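Local coordinates for rhamnose ABC transporter, periplasmic rhamnose-binding protein (Kribbella flavida, PDB 4KVF) that probably binds a sugar, most likely rhamnose, as the solute-binding component of an ABC importer, at residues 157-162 with 272-277; 239-244 with 253-258; 38-43 with 294-299. All blocks are in the same frame, centred on the assembly; numbering follows the deposited sequence.

Contact 1 of 3, residues 157-162 with 272-277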
ATOM      1  N   LYS A 157      15.327  -3.050  14.075  1.00 32.48           N
ATOM      2  CA  LYS A 157      16.345  -3.894  14.691  1.00 30.95           C
ATOM      3  C   LYS A 157      17.727  -3.659  14.082  1.00 40.31           C
ATOM      4  O   LYS A 157      18.715  -3.552  14.802  1.00 44.71           O
ATOM      5  CB  LYS A 157      15.966  -5.373  14.580  1.00 38.74           C
ATOM      6  CG  LYS A 157      16.863  -6.315  15.381  1.00 44.47           C
ATOM      7  CD  LYS A 157      16.265  -7.713  15.370  1.00 45.87           C
ATOM      8  CE  LYS A 157      17.061  -8.712  16.179  1.00 58.28           C
ATOM      9  NZ  LYS A 157      16.397 -10.044  16.081  1.00 63.34           N
ATOM     10  N   GLU A 158      17.783  -3.579  12.755  1.00 44.03           N
ATOM     11  CA  GLU A 158      19.033  -3.292  12.056  1.00 41.47           C
ATOM     12  C   GLU A 158      19.591  -1.934  12.482  1.00 43.47           C
ATOM     13  O   GLU A 158      20.759  -1.819  12.856  1.00 46.29           O
ATOM     14  CB  GLU A 158      18.811  -3.319  10.539  1.00 44.89           C
ATOM     15  CG  GLU A 158      18.385  -4.670   9.985  1.00 54.70           C
ATOM     16  CD  GLU A 158      17.874  -4.585   8.554  1.00 67.03           C
ATOM     17  OE1 GLU A 158      17.846  -5.633   7.867  1.00 64.36           O
ATOM     18  OE2 GLU A 158      17.490  -3.476   8.119  1.00 75.15           O
ATOM     19  N   LEU A 159      18.747  -0.908  12.432  1.00 38.25           N
ATOM     20  CA  LEU A 159      19.172   0.456  12.746  1.00 40.73           C
ATOM     21  C   LEU A 159      19.620   0.594  14.202  1.00 41.09           C
ATOM     22  O   LEU A 159      20.492   1.408  14.521  1.00 46.46           O
ATOM     23  CB  LEU A 159      18.048   1.452  12.413  1.00 39.09           C
ATOM     24  CG  LEU A 159      17.716   1.575  10.917  1.00 34.17           C
ATOM     25  CD1 LEU A 159      16.353   2.231  10.706  1.00 36.63           C
ATOM     26  CD2 LEU A 159      18.813   2.362  10.206  1.00 43.45           C
ATOM     27  N   ALA A 160      19.039  -0.214  15.085  1.00 38.10           N
ATOM     28  CA  ALA A 160      19.386  -0.175  16.507  1.00 37.67           C
ATOM     29  C   ALA A 160      20.590  -1.057  16.816  1.00 48.97           C
ATOM     30  O   ALA A 160      21.012  -1.160  17.968  1.00 55.71           O
ATOM     31  CB  ALA A 160      18.204  -0.604  17.356  1.00 39.96           C
ATOM     32  N   GLY A 161      21.131  -1.701  15.787  1.00 45.15           N
ATOM     33  CA  GLY A 161      22.248  -2.608  15.975  1.00 51.23           C
ATOM     34  C   GLY A 161      21.889  -3.809  16.832  1.00 57.91           C
ATOM     35  O   GLY A 161      22.711  -4.285  17.615  1.00 55.06           O
ATOM     36  N   GLY A 162      20.656  -4.293  16.693  1.00 52.85           N
ATOM     37  CA  GLY A 162      20.232  -5.508  17.366  1.00 56.20           C
ATOM     38  C   GLY A 162      19.586  -5.341  18.732  1.00 52.19           C
ATOM     39  O   GLY A 162      18.943  -6.265  19.229  1.00 51.08           O
ATOM     40  N   THR A 272      19.958  11.505   7.009  1.00 49.44           N
ATOM     41  CA  THR A 272      19.104  11.436   8.194  1.00 48.02           C
ATOM     42  C   THR A 272      18.401  10.087   8.252  1.00 46.48           C
ATOM     43  O   THR A 272      18.281   9.469   9.319  1.00 45.90           O
ATOM     44  CB  THR A 272      18.046  12.554   8.197  1.00 50.18           C
ATOM     45  OG1 THR A 272      18.703  13.828   8.187  1.00 51.32           O
ATOM     46  CG2 THR A 272      17.159  12.453   9.431  1.00 49.23           C
ATOM     47  N   VAL A 273      17.922   9.638   7.096  1.00 40.29           N
ATOM     48  CA  VAL A 273      17.219   8.365   7.000  1.00 39.30           C
ATOM     49  C   VAL A 273      18.002   7.414   6.105  1.00 51.29           C
ATOM     50  O   VAL A 273      18.400   7.778   4.995  1.00 54.61           O
ATOM     51  CB  VAL A 273      15.801   8.560   6.443  1.00 42.89           C
ATOM     52  CG1 VAL A 273      15.140   7.214   6.170  1.00 37.81           C
ATOM     53  CG2 VAL A 273      14.975   9.394   7.411  1.00 47.97           C
ATOM     54  N   LYS A 274      18.241   6.204   6.597  1.00 46.60           N
ATOM     55  CA  LYS A 274      19.002   5.220   5.836  1.00 46.01           C
ATOM     56  C   LYS A 274      18.085   4.241   5.127  1.00 42.28           C
ATOM     57  O   LYS A 274      18.378   3.794   4.015  1.00 45.41           O
ATOM     58  CB  LYS A 274      20.000   4.488   6.738  1.00 44.96           C
ATOM     59  CG  LYS A 274      21.067   5.420   7.317  1.00 50.62           C
ATOM     60  CD  LYS A 274      22.235   4.662   7.932  1.00 62.22           C
ATOM     61  CE  LYS A 274      22.140   4.639   9.450  1.00 66.24           C
ATOM     62  NZ  LYS A 274      23.315   3.960  10.066  1.00 68.40           N
ATOM     63  N   LYS A 275      16.960   3.933   5.761  1.00 35.18           N
ATOM     64  CA  LYS A 275      16.049   2.934   5.240  1.00 40.34           C
ATOM     65  C   LYS A 275      14.626   3.267   5.683  1.00 37.39           C
ATOM     66  O   LYS A 275      14.411   3.724   6.806  1.00 36.31           O
ATOM     67  CB  LYS A 275      16.450   1.560   5.782  1.00 46.60           C
ATOM     68  CG  LYS A 275      16.231   0.396   4.833  1.00 57.87           C
ATOM     69  CD  LYS A 275      16.723  -0.912   5.453  1.00 63.55           C
ATOM     70  CE  LYS A 275      17.861  -1.535   4.647  1.00 64.15           C
ATOM     71  NZ  LYS A 275      17.986  -3.001   4.913  1.00 65.34           N
ATOM     72  N   PHE A 276      13.668   3.072   4.780  1.00 34.02           N
ATOM     73  CA  PHE A 276      12.249   3.111   5.125  1.00 29.46           C
ATOM     74  C   PHE A 276      11.502   2.243   4.116  1.00 31.08           C
ATOM     75  O   PHE A 276      12.103   1.749   3.164  1.00 34.77           O
ATOM     76  CB  PHE A 276      11.695   4.556   5.200  1.00 34.85           C
ATOM     77  CG  PHE A 276      11.586   5.263   3.862  1.00 36.96           C
ATOM     78  CD1 PHE A 276      12.644   6.005   3.359  1.00 39.79           C
ATOM     79  CD2 PHE A 276      10.407   5.214   3.131  1.00 37.25           C
ATOM     80  CE1 PHE A 276      12.542   6.657   2.134  1.00 36.99           C
ATOM     81  CE2 PHE A 276      10.293   5.866   1.912  1.00 40.57           C
ATOM     82  CZ  PHE A 276      11.368   6.593   1.412  1.00 43.72           C
ATOM     83  N   ALA A 277      10.211   2.029   4.338  1.00 29.55           N
ATOM     84  CA  ALA A 277       9.433   1.150   3.471  1.00 28.00           C
ATOM     85  C   ALA A 277       8.180   1.820   2.927  1.00 30.01           C
ATOM     86  O   ALA A 277       7.705   2.812   3.465  1.00 29.95           O
ATOM     87  CB  ALA A 277       9.040  -0.125   4.231  1.00 27.32           C
TER

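Contact 2 of 3, residues 239-244 with 253-258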
ATOM      1  N   ALA A 239       7.999  14.370   9.130  1.00 33.37           N
ATOM      2  CA  ALA A 239       8.106  15.376  10.173  1.00 31.25           C
ATOM      3  C   ALA A 239       9.200  15.009  11.171  1.00 32.40           C
ATOM      4  O   ALA A 239       9.944  15.874  11.624  1.00 36.82           O
ATOM      5  CB  ALA A 239       6.783  15.551  10.882  1.00 38.41           C
ATOM      6  N   ALA A 240       9.300  13.725  11.503  1.00 32.56           N
ATOM      7  CA  ALA A 240      10.358  13.282  12.411  1.00 29.56           C
ATOM      8  C   ALA A 240      11.731  13.487  11.790  1.00 31.02           C
ATOM      9  O   ALA A 240      12.657  13.941  12.455  1.00 32.30           O
ATOM     10  CB  ALA A 240      10.163  11.824  12.804  1.00 28.51           C
ATOM     11  N   SER A 241      11.853  13.158  10.506  1.00 35.41           N
ATOM     12  CA  SER A 241      13.108  13.331   9.789  1.00 39.07           C
ATOM     13  C   SER A 241      13.494  14.794   9.732  1.00 35.67           C
ATOM     14  O   SER A 241      14.665  15.153   9.913  1.00 37.58           O
ATOM     15  CB  SER A 241      12.987  12.782   8.370  1.00 42.00           C
ATOM     16  OG  SER A 241      12.602  11.423   8.405  1.00 38.72           O
ATOM     17  N   ARG A 242      12.505  15.645   9.478  1.00 35.84           N
ATOM     18  CA  ARG A 242      12.767  17.075   9.405  1.00 38.30           C
ATOM     19  C   ARG A 242      13.257  17.596  10.751  1.00 38.83           C
ATOM     20  O   ARG A 242      14.149  18.437  10.805  1.00 44.05           O
ATOM     21  CB  ARG A 242      11.534  17.854   8.940  1.00 45.25           C
ATOM     22  CG  ARG A 242      11.830  19.322   8.645  1.00 48.11           C
ATOM     23  CD  ARG A 242      10.633  20.035   8.041  1.00 48.70           C
ATOM     24  NE  ARG A 242       9.552  20.214   9.004  1.00 43.85           N
ATOM     25  CZ  ARG A 242       8.437  19.493   9.020  1.00 43.82           C
ATOM     26  NH1 ARG A 242       7.512  19.731   9.937  1.00 54.02           N
ATOM     27  NH2 ARG A 242       8.244  18.533   8.119  1.00 42.63           N
ATOM     28  N   TYR A 243      12.681  17.093  11.839  1.00 42.61           N
ATOM     29  CA  TYR A 243      13.167  17.491  13.155  1.00 37.67           C
ATOM     30  C   TYR A 243      14.584  16.988  13.387  1.00 41.45           C
ATOM     31  O   TYR A 243      15.465  17.753  13.757  1.00 44.53           O
ATOM     32  CB  TYR A 243      12.282  16.993  14.297  1.00 38.20           C
ATOM     33  CG  TYR A 243      12.960  17.243  15.623  1.00 38.42           C
ATOM     34  CD1 TYR A 243      13.093  18.527  16.110  1.00 41.44           C
ATOM     35  CD2 TYR A 243      13.503  16.201  16.365  1.00 40.23           C
ATOM     36  CE1 TYR A 243      13.732  18.776  17.309  1.00 50.85           C
ATOM     37  CE2 TYR A 243      14.152  16.442  17.572  1.00 44.47           C
ATOM     38  CZ  TYR A 243      14.258  17.730  18.039  1.00 49.48           C
ATOM     39  OH  TYR A 243      14.893  17.985  19.237  1.00 54.18           O
ATOM     40  N   VAL A 244      14.792  15.689  13.199  1.00 41.62           N
ATOM     41  CA  VAL A 244      16.103  15.096  13.449  1.00 38.23           C
ATOM     42  C   VAL A 244      17.200  15.724  12.581  1.00 47.81           C
ATOM     43  O   VAL A 244      18.302  15.984  13.063  1.00 50.94           O
ATOM     44  CB  VAL A 244      16.058  13.556  13.313  1.00 40.80           C
ATOM     45  CG1 VAL A 244      17.454  12.968  13.335  1.00 46.60           C
ATOM     46  CG2 VAL A 244      15.215  12.971  14.443  1.00 41.20           C
ATOM     47  N   VAL A 253      20.225   9.283  16.329  1.00 44.99           N
ATOM     48  CA  VAL A 253      19.015   8.465  16.374  1.00 43.11           C
ATOM     49  C   VAL A 253      18.587   8.140  14.946  1.00 38.51           C
ATOM     50  O   VAL A 253      18.743   8.966  14.040  1.00 49.70           O
ATOM     51  CB  VAL A 253      17.871   9.159  17.160  1.00 48.68           C
ATOM     52  CG1 VAL A 253      17.414  10.420  16.450  1.00 54.33           C
ATOM     53  CG2 VAL A 253      16.696   8.211  17.359  1.00 45.83           C
ATOM     54  N   ALA A 254      18.087   6.928  14.734  1.00 37.38           N
ATOM     55  CA  ALA A 254      17.634   6.529  13.410  1.00 34.35           C
ATOM     56  C   ALA A 254      16.148   6.816  13.271  1.00 36.77           C
ATOM     57  O   ALA A 254      15.405   6.766  14.251  1.00 36.65           O
ATOM     58  CB  ALA A 254      17.910   5.057  13.164  1.00 43.18           C
ATOM     59  N   ILE A 255      15.723   7.122  12.051  1.00 36.17           N
ATOM     60  CA  ILE A 255      14.311   7.305  11.751  1.00 34.43           C
ATOM     61  C   ILE A 255      13.934   6.336  10.645  1.00 35.53           C
ATOM     62  O   ILE A 255      14.598   6.301   9.614  1.00 33.46           O
ATOM     63  CB  ILE A 255      14.019   8.749  11.257  1.00 32.28           C
ATOM     64  CG1 ILE A 255      14.453   9.782  12.299  1.00 40.70           C
ATOM     65  CG2 ILE A 255      12.545   8.911  10.918  1.00 37.38           C
ATOM     66  CD1 ILE A 255      13.544   9.837  13.516  1.00 43.82           C
ATOM     67  N   THR A 256      12.896   5.530  10.861  1.00 28.12           N
ATOM     68  CA  THR A 256      12.379   4.671   9.797  1.00 27.88           C
ATOM     69  C   THR A 256      10.847   4.666   9.842  1.00 31.08           C
ATOM     70  O   THR A 256      10.258   5.436  10.592  1.00 27.53           O
ATOM     71  CB  THR A 256      12.961   3.241   9.867  1.00 33.42           C
ATOM     72  OG1 THR A 256      12.563   2.505   8.701  1.00 31.94           O
ATOM     73  CG2 THR A 256      12.484   2.513  11.119  1.00 35.97           C
ATOM     74  N   GLY A 257      10.198   3.836   9.035  1.00 27.07           N
ATOM     75  CA  GLY A 257       8.752   3.880   8.957  1.00 27.85           C
ATOM     76  C   GLY A 257       8.234   3.771   7.534  1.00 24.36           C
ATOM     77  O   GLY A 257       8.877   3.163   6.678  1.00 33.02           O
ATOM     78  N   LEU A 258       7.072   4.360   7.281  1.00 27.99           N
ATOM     79  CA  LEU A 258       6.445   4.276   5.968  1.00 26.60           C
ATOM     80  C   LEU A 258       6.414   5.665   5.366  1.00 29.17           C
ATOM     81  O   LEU A 258       5.805   6.575   5.926  1.00 33.33           O
ATOM     82  CB  LEU A 258       5.029   3.731   6.093  1.00 26.63           C
ATOM     83  CG  LEU A 258       4.952   2.339   6.710  1.00 24.32           C
ATOM     84  CD1 LEU A 258       3.497   1.989   6.962  1.00 26.65           C
ATOM     85  CD2 LEU A 258       5.625   1.295   5.811  1.00 28.00           C
TER

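Contact 3 of 3, residues 38-43 with 294-299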
ATOM      1  N   GLU A  38      -7.043 -10.720 -25.928  1.00 45.46           N
ATOM      2  CA  GLU A  38      -6.723  -9.364 -26.362  1.00 43.46           C
ATOM      3  C   GLU A  38      -7.988  -8.509 -26.402  1.00 41.53           C
ATOM      4  O   GLU A  38      -9.101  -9.035 -26.428  1.00 44.09           O
ATOM      5  CB  GLU A  38      -6.068  -9.377 -27.748  1.00 49.14           C
ATOM      6  CG  GLU A  38      -4.710 -10.037 -27.780  1.00 49.10           C
ATOM      7  CD  GLU A  38      -4.137 -10.142 -29.183  1.00 59.17           C
ATOM      8  OE1 GLU A  38      -4.907 -10.037 -30.162  1.00 61.77           O
ATOM      9  OE2 GLU A  38      -2.909 -10.339 -29.304  1.00 68.14           O
ATOM     10  N   GLY A  39      -7.812  -7.192 -26.410  1.00 41.39           N
ATOM     11  CA  GLY A  39      -8.927  -6.276 -26.581  1.00 40.33           C
ATOM     12  C   GLY A  39      -9.837  -6.116 -25.374  1.00 36.63           C
ATOM     13  O   GLY A  39     -10.948  -5.586 -25.496  1.00 41.13           O
ATOM     14  N   LEU A  40      -9.379  -6.561 -24.207  1.00 33.50           N
ATOM     15  CA  LEU A  40     -10.163  -6.406 -22.979  1.00 27.73           C
ATOM     16  C   LEU A  40     -10.284  -4.941 -22.582  1.00 29.38           C
ATOM     17  O   LEU A  40      -9.290  -4.212 -22.568  1.00 29.07           O
ATOM     18  CB  LEU A  40      -9.514  -7.167 -21.822  1.00 31.92           C
ATOM     19  CG  LEU A  40      -9.493  -8.676 -22.014  1.00 34.90           C
ATOM     20  CD1 LEU A  40      -8.824  -9.342 -20.827  1.00 28.98           C
ATOM     21  CD2 LEU A  40     -10.912  -9.187 -22.196  1.00 33.89           C
ATOM     22  N   LYS A  41     -11.500  -4.519 -22.249  1.00 32.29           N
ATOM     23  CA  LYS A  41     -11.731  -3.166 -21.768  1.00 29.56           C
ATOM     24  C   LYS A  41     -11.576  -3.163 -20.254  1.00 29.64           C
ATOM     25  O   LYS A  41     -12.379  -3.748 -19.540  1.00 28.85           O
ATOM     26  CB  LYS A  41     -13.125  -2.672 -22.167  1.00 28.25           C
ATOM     27  CG  LYS A  41     -13.383  -2.671 -23.658  1.00 33.29           C
ATOM     28  CD  LYS A  41     -14.749  -2.088 -23.949  1.00 36.71           C
ATOM     29  CE  LYS A  41     -14.672  -1.030 -25.039  1.00 59.82           C
ATOM     30  NZ  LYS A  41     -15.233  -1.500 -26.338  1.00 72.78           N
ATOM     31  N   ILE A  42     -10.516  -2.527 -19.773  1.00 25.78           N
ATOM     32  CA  ILE A  42     -10.197  -2.552 -18.349  1.00 25.56           C
ATOM     33  C   ILE A  42     -10.231  -1.129 -17.809  1.00 26.75           C
ATOM     34  O   ILE A  42      -9.481  -0.266 -18.268  1.00 26.75           O
ATOM     35  CB  ILE A  42      -8.814  -3.206 -18.113  1.00 25.14           C
ATOM     36  CG1 ILE A  42      -8.798  -4.629 -18.691  1.00 29.35           C
ATOM     37  CG2 ILE A  42      -8.484  -3.212 -16.618  1.00 24.14           C
ATOM     38  CD1 ILE A  42      -7.464  -5.379 -18.524  1.00 29.89           C
ATOM     39  N   ALA A  43     -11.120  -0.873 -16.853  1.00 24.74           N
ATOM     40  CA  ALA A  43     -11.319   0.485 -16.357  1.00 23.50           C
ATOM     41  C   ALA A  43     -10.879   0.586 -14.902  1.00 24.82           C
ATOM     42  O   ALA A  43     -11.087  -0.347 -14.135  1.00 27.38           O
ATOM     43  CB  ALA A  43     -12.774   0.877 -16.480  1.00 26.95           C
ATOM     44  N   ALA A 294      -6.685 -12.232 -16.254  1.00 25.03           N
ATOM     45  CA  ALA A 294      -6.652 -13.662 -15.992  1.00 28.11           C
ATOM     46  C   ALA A 294      -8.035 -14.152 -15.643  1.00 27.12           C
ATOM     47  O   ALA A 294      -8.435 -15.223 -16.077  1.00 28.34           O
ATOM     48  CB  ALA A 294      -5.676 -14.004 -14.860  1.00 26.17           C
ATOM     49  N   LEU A 295      -8.766 -13.363 -14.859  1.00 23.26           N
ATOM     50  CA  LEU A 295     -10.141 -13.732 -14.499  1.00 24.98           C
ATOM     51  C   LEU A 295     -11.043 -13.786 -15.733  1.00 27.49           C
ATOM     52  O   LEU A 295     -11.786 -14.751 -15.942  1.00 30.01           O
ATOM     53  CB  LEU A 295     -10.708 -12.742 -13.477  1.00 23.81           C
ATOM     54  CG  LEU A 295     -10.148 -12.926 -12.062  1.00 23.46           C
ATOM     55  CD1 LEU A 295     -10.363 -11.663 -11.261  1.00 27.60           C
ATOM     56  CD2 LEU A 295     -10.832 -14.105 -11.375  1.00 24.57           C
ATOM     57  N   LYS A 296     -10.971 -12.741 -16.544  1.00 26.98           N
ATOM     58  CA  LYS A 296     -11.830 -12.625 -17.732  1.00 26.73           C
ATOM     59  C   LYS A 296     -11.495 -13.661 -18.798  1.00 30.75           C
ATOM     60  O   LYS A 296     -12.367 -14.081 -19.562  1.00 36.69           O
ATOM     61  CB  LYS A 296     -11.748 -11.204 -18.308  1.00 27.99           C
ATOM     62  CG  LYS A 296     -12.754 -10.893 -19.412  1.00 39.13           C
ATOM     63  CD  LYS A 296     -14.186 -11.017 -18.913  1.00 34.63           C
ATOM     64  CE  LYS A 296     -15.182 -10.751 -20.036  1.00 43.47           C
ATOM     65  NZ  LYS A 296     -16.565 -11.146 -19.646  1.00 45.89           N
ATOM     66  N   SER A 297     -10.236 -14.078 -18.840  1.00 30.10           N
ATOM     67  CA  SER A 297      -9.782 -15.075 -19.810  1.00 28.49           C
ATOM     68  C   SER A 297      -9.983 -16.509 -19.328  1.00 34.72           C
ATOM     69  O   SER A 297      -9.696 -17.468 -20.051  1.00 37.80           O
ATOM     70  CB  SER A 297      -8.307 -14.833 -20.152  1.00 28.73           C
ATOM     71  OG  SER A 297      -8.105 -13.465 -20.492  1.00 32.09           O
ATOM     72  N   GLY A 298     -10.477 -16.665 -18.109  1.00 34.86           N
ATOM     73  CA  GLY A 298     -10.730 -17.986 -17.565  1.00 31.38           C
ATOM     74  C   GLY A 298      -9.532 -18.707 -16.965  1.00 32.07           C
ATOM     75  O   GLY A 298      -9.625 -19.892 -16.650  1.00 34.07           O
ATOM     76  N   GLN A 299      -8.408 -18.013 -16.798  1.00 30.76           N
ATOM     77  CA  GLN A 299      -7.217 -18.647 -16.224  1.00 32.54           C
ATOM     78  C   GLN A 299      -7.334 -18.899 -14.717  1.00 32.45           C
ATOM     79  O   GLN A 299      -6.770 -19.866 -14.187  1.00 31.84           O
ATOM     80  CB  GLN A 299      -5.974 -17.796 -16.482  1.00 34.97           C
ATOM     81  CG  GLN A 299      -5.569 -17.677 -17.927  1.00 40.14           C
ATOM     82  CD  GLN A 299      -4.324 -16.831 -18.092  1.00 41.48           C
ATOM     83  OE1 GLN A 299      -3.947 -16.081 -17.188  1.00 41.94           O
ATOM     84  NE2 GLN A 299      -3.670 -16.955 -19.243  1.00 38.69           N
TER

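Contact 1 of 3, residues 157-162 with 272-277
The carboxylate of Glu158 is the flat group of this contact, and the ammonium of Lys275 comes to the syn side of OE2, 29° out of the carboxylate plane. NZ of Lys275 lies 3.3 Å from OE2 of Glu158, a long hydrogen bond within a salt bridge. The grip is one-sided, since NZ of Lys275 stays 4.0 Å from OE1 of Glu158. CD of Lys275 also comes within 3.8 Å of OE2 of Glu158, and the two side chains cross at about a right angle. Glu158 is extended beyond CG, whereas the lysine chain bends at chi3 (-118°), which brings its end across to the acid. Lys275 NZ has a second and stronger partner in Glu331, so the ammonium has two acidic partners, which probably stabilise its charge.

One residue along the helix, Leu159 adds an apolar touch. Its CD2 lies 4.1 Å from CE of Lys274, the two side chains running past each other in opposite directions, with the last methylene of the lysine, CE, beside the leucine methyl. Leu159 also leans on Ala254 and Thr256 of the neighbouring strand.

Just beyond these two residues the helix stops in a Schellman motif. Gly162 N bonds to Lys157 O at 2.8 Å and Gly161 N to Glu158 O at 3.0 Å, and Gly161 supplies the positive phi. On the other side, Phe276 pairs through its backbone with Phe332, tying 276-278 to 330-332. The last turn of helix 145-159 is thus joined at the surface to the segment entering a short antiparallel strand pair, on the second lobe of a type I periplasmic-binding-protein fold.

Contact 2 of 3, residues 239-244 with 253-258
Ser241 OG is hydrogen-bonded to the carbonyl oxygen of Ile237, one turn back in its own helix, and the same oxygen lies against Ile255, OG 3.6 Å from CG2 of Ile255. With the hydroxyl satisfied inside the helix, it can border an apolar side chain without needing a polar partner from the strand.

Helix 239-244 and strand 254-257 run nearly antiparallel, at 169°, with their axes 8.8 Å apart. Ile255 fills the interval. Its chi2 of -73° folds CD1 aside from the extended path, so that it touches two helix residues: CD1 of Ile255 is 3.7 Å from CG2 of Val244 and 4.0 Å from CB of Ala240. Val244 lies alongside, its CG2 also touching CG1 of Ile255. At the start of segment 253-258, CG1 of Val253 is 3.9 Å from CG2 of Val244, held toward the helix by a chi1 of 65°, between the backbone N and the carbonyl carbon. With an alanine here in place of Ile255, CG1, CG2 and CD1 would be gone, which would probably open a gap beside Ala240 and Val244 and take away the methyl that lies against Ser241 OG.

The strand points Ala254 and Thr256 the other way, onto Leu159 of helix 145-159, and pairs with strand 226-231, completing a beta-alpha-beta unit. No hydrogen bond joins helix to strand; methyl and methylene groups of Ala240, Val244, Val253 and Ile255 do the joining, with the internally bonded Ser241 hydroxyl beside them, so cohesion here depends on close shape matching of buried apolar groups.

Contact 3 of 3, residues 38-43 with 294-299
The two backbones are nearest at Leu40 and Lys296, with CA atoms 8.3 Å apart, where the chain entering strand 41-45 passes the C-terminal end of helix 281-296. Leu40 carries the contact. Its side chain points at the helix end and forks over it, one methyl for each of two residues. CD2 of Leu40 lies 3.7 Å from CG of Lys296, so the leucine meets the lysine at CG, well short of its charge; the two side chains meet at a slant. CD1 of Leu40 takes the other side, 4.2 Å from OG of Ser297, a loose touch without a bond.

The lysine begins toward the strand and then leaves it. With CG anti to the backbone N (chi1 -171°), that CG is set against Leu40, and the bend at chi2 (61°) steers the remainder away to a salt bridge between NZ and Asp121. The apolar stem and the charged end therefore have separate partners. Ser297 OG is occupied as well, hydrogen-bonded to the carbonyl oxygen of Ala293 in the preceding turn and to the backbone N of Lys37, whose NZ in turn bonds to Lys296 O and probably complements the negative pole of the helix.

This is the first lobe of the type I binding-protein fold, in which strand 41-45 lies inside a parallel sheet and helix 281-296 packs on that sheet, Leu295 touching strand 123-127. The helix closes in a Schellman motif: Gln299 N bonds to Ala294 O at 2.9 Å and Gly298 N to Leu295 O at 3.2 Å, with Gly298 at positive phi, in a conformation where a CB would collide with the preceding carbonyl oxygen.

In the fold
Contacts 1 and 2 share one lobe, their centres 10 Å apart, and touch: Lys275 O lies 2.9 Å from Thr256 OG1, probably hydrogen-bonded, and Val273 packs on Ser241. Strand 254-257 has helix 234-245 on one face and Leu159 of helix 145-159 on the other. Contact 2 is buried and almost wholly apolar, without a hydrogen bond across it, whereas contact 1, at the surface, combines a salt bridge with an apolar touch. Contact 3 lies in the other lobe, its centre about 42 Å from that of contact 1, and is partly buried, with apolar touches and its lysine charge paired elsewhere. Contacts 1 and 3 involve helix ends closed by glycine; contact 2 uses a helix flank.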